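Long-range contact in porin (PDB 3T24), which forms an outer-membrane beta-barrel channel of the OprD family, probably for the uptake of small carboxylate-bearing substrates into Pseudomonas aeruginosa: residues D355-Y360 with K373-T378. Sequence-based numbering, arbitrary orientation.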
loop_
_atom_site.group_PDB
_atom_site.type_symbol
_atom_site.label_atom_id
_atom_site.label_comp_id
_atom_site.label_asym_id
_atom_site.label_seq_id
_atom_site.Cartn_x
_atom_site.Cartn_y
_atom_site.Cartn_z
ATOM N N ASP A 355 0.829 3.871 -16.846
ATOM C CA ASP A 355 -0.485 3.737 -16.201
ATOM C C ASP A 355 -1.397 4.904 -16.533
ATOM O O ASP A 355 -0.945 6.045 -16.671
ATOM C CB ASP A 355 -0.376 3.662 -14.669
ATOM C CG ASP A 355 0.389 2.465 -14.199
ATOM O OD1 ASP A 355 0.695 1.584 -15.044
ATOM O OD2 ASP A 355 0.683 2.404 -12.981
ATOM N N MET A 356 -2.689 4.613 -16.614
ATOM C CA MET A 356 -3.700 5.636 -16.816
ATOM C C MET A 356 -4.902 5.361 -15.870
ATOM O O MET A 356 -5.532 4.311 -15.946
ATOM C CB MET A 356 -4.106 5.650 -18.295
ATOM C CG MET A 356 -4.871 6.880 -18.753
ATOM S SD MET A 356 -6.668 6.674 -18.764
ATOM C CE MET A 356 -6.896 5.575 -20.162
ATOM N N ASP A 357 -5.186 6.289 -14.960
ATOM C CA ASP A 357 -6.324 6.155 -14.046
ATOM C C ASP A 357 -7.385 7.201 -14.284
ATOM O O ASP A 357 -7.089 8.385 -14.385
ATOM C CB ASP A 357 -5.870 6.237 -12.589
ATOM C CG ASP A 357 -5.024 5.046 -12.180
ATOM O OD1 ASP A 357 -4.607 4.280 -13.074
ATOM O OD2 ASP A 357 -4.777 4.875 -10.966
ATOM N N ILE A 358 -8.629 6.754 -14.377
ATOM C CA ILE A 358 -9.760 7.665 -14.430
ATOM C C ILE A 358 -10.743 7.307 -13.332
ATOM O O ILE A 358 -11.168 6.164 -13.222
ATOM C CB ILE A 358 -10.454 7.642 -15.803
ATOM C CG1 ILE A 358 -9.442 7.992 -16.898
ATOM C CG2 ILE A 358 -11.601 8.625 -15.823
ATOM C CD1 ILE A 358 -10.047 8.194 -18.295
ATOM N N ALA A 359 -11.090 8.283 -12.507
ATOM C CA ALA A 359 -11.948 8.041 -11.352
ATOM C C ALA A 359 -13.051 9.089 -11.224
ATOM O O ALA A 359 -12.806 10.287 -11.363
ATOM C CB ALA A 359 -11.121 7.996 -10.078
ATOM N N TYR A 360 -14.264 8.623 -10.952
ATOM C CA TYR A 360 -15.403 9.508 -10.757
ATOM C C TYR A 360 -16.165 9.164 -9.474
ATOM O O TYR A 360 -16.395 7.989 -9.152
ATOM C CB TYR A 360 -16.344 9.468 -11.963
ATOM C CG TYR A 360 -17.478 10.468 -11.869
ATOM C CD1 TYR A 360 -17.235 11.825 -12.015
ATOM C CD2 TYR A 360 -18.783 10.056 -11.625
ATOM C CE1 TYR A 360 -18.256 12.752 -11.926
ATOM C CE2 TYR A 360 -19.820 10.981 -11.533
ATOM C CZ TYR A 360 -19.549 12.329 -11.690
ATOM O OH TYR A 360 -20.559 13.260 -11.601
ATOM N N LYS A 373 -13.819 3.566 -10.468
ATOM C CA LYS A 373 -12.431 3.850 -10.831
ATOM C C LYS A 373 -11.898 2.850 -11.832
ATOM O O LYS A 373 -11.988 1.638 -11.619
ATOM C CB LYS A 373 -11.527 3.896 -9.591
ATOM C CG LYS A 373 -10.124 4.435 -9.865
ATOM C CD LYS A 373 -9.385 4.810 -8.569
ATOM C CE LYS A 373 -8.026 5.472 -8.869
ATOM N NZ LYS A 373 -7.286 5.927 -7.644
ATOM N N TRP A 374 -11.373 3.378 -12.936
ATOM C CA TRP A 374 -10.749 2.582 -13.985
ATOM C C TRP A 374 -9.224 2.753 -13.935
ATOM O O TRP A 374 -8.710 3.876 -13.991
ATOM C CB TRP A 374 -11.280 3.007 -15.362
ATOM C CG TRP A 374 -10.579 2.331 -16.520
ATOM C CD1 TRP A 374 -9.982 1.104 -16.515
ATOM C CD2 TRP A 374 -10.397 2.857 -17.839
ATOM N NE1 TRP A 374 -9.446 0.829 -17.750
ATOM C CE2 TRP A 374 -9.688 1.891 -18.581
ATOM C CE3 TRP A 374 -10.771 4.048 -18.466
ATOM C CZ2 TRP A 374 -9.340 2.082 -19.917
ATOM C CZ3 TRP A 374 -10.431 4.234 -19.792
ATOM C CH2 TRP A 374 -9.720 3.257 -20.504
ATOM N N ARG A 375 -8.514 1.637 -13.813
ATOM C CA ARG A 375 -7.050 1.637 -13.771
ATOM C C ARG A 375 -6.490 0.820 -14.929
ATOM O O ARG A 375 -6.701 -0.392 -15.028
ATOM C CB ARG A 375 -6.546 1.089 -12.432
ATOM C CG ARG A 375 -6.870 1.982 -11.235
ATOM C CD ARG A 375 -6.450 1.361 -9.910
ATOM N NE ARG A 375 -6.073 2.393 -8.948
ATOM C CZ ARG A 375 -4.815 2.766 -8.719
ATOM N NH1 ARG A 375 -3.821 2.174 -9.371
ATOM N NH2 ARG A 375 -4.545 3.718 -7.832
ATOM N N ASN A 376 -5.778 1.500 -15.814
ATOM C CA ASN A 376 -5.232 0.866 -17.002
ATOM C C ASN A 376 -3.702 0.812 -17.021
ATOM O O ASN A 376 -3.033 1.821 -16.770
ATOM C CB ASN A 376 -5.711 1.606 -18.243
ATOM C CG ASN A 376 -4.953 1.193 -19.464
ATOM O OD1 ASN A 376 -3.985 1.846 -19.858
ATOM N ND2 ASN A 376 -5.352 0.072 -20.052
ATOM N N ALA A 377 -3.141 -0.345 -17.353
ATOM C CA ALA A 377 -1.684 -0.476 -17.305
ATOM C C ALA A 377 -1.083 -1.276 -18.453
ATOM O O ALA A 377 -1.655 -2.283 -18.881
ATOM C CB ALA A 377 -1.244 -1.066 -15.964
ATOM N N THR A 378 0.081 -0.824 -18.928
ATOM C CA THR A 378 0.894 -1.581 -19.876
ATOM C C THR A 378 2.287 -1.768 -19.295
ATOM O O THR A 378 2.913 -0.799 -18.856
ATOM C CB THR A 378 1.027 -0.839 -21.225
ATOM O OG1 THR A 378 -0.272 -0.495 -21.688
ATOM C CG2 THR A 378 1.675 -1.719 -22.253
#
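With CG anti to the carbonyl carbon in both Asp-357 (chi1 -68°) and Arg-375 (chi1 -67°), the two side chains leave facing backbones on the same side and meet over a guanidinium face. Asp-357 OD2 lies above the centre of that group, 3.1 Å from Arg-375 CZ, and the carboxylate plane is turned 67° from it. No N-H points at the oxygen, and the salt bridge, 3.3 Å from Asp-357 OD2 to Arg-375 NH1, therefore rests on charge alone; Arg-375 NH2 forms a salt bridge with a sulfate ion, probably from the crystallisation liquor. Lys-373 runs extended alongside, its CG 3.7 Å from Ala-359 CB, and its ammonium, with Lys-373 NZ 4.3 Å from Asp-357 OD2 and beyond salt-bridge range, probably adds to the positive field around the buried carboxylate.

On the other face of the hairpin Met-356 bends at chi2 and chi3 and brings its methyl obliquely to the indole, CE lying 3.7 Å from Trp-374 CH2. Met-356 SD stands 5.0 Å from the centroid of the six-membered ring of Trp-374, an oblique Met-aromatic contact, and Ile-358 CD1 approaches the same ring at CE3.

Between these two faces the antiparallel strands are joined by paired backbone bonds, Met-356 with Asn-376 and Ile-358 with Trp-374; the shortest are 2.8 Å, as from Met-356 N to Asn-376 O. Residues alternate between a largely charged face (Asp-355, Asp-357, Lys-373, Arg-375) and a largely apolar one (Met-356, Ile-358, Trp-374), consistent with a barrel wall between channel and membrane. Strand 328-341 continues the wall beyond 348-361, where Arg-333 forms a salt bridge with Asp-355, and strand 386-399 flanks 371-381, its Asn-390 accepting bonds from Trp-374 and Asn-376.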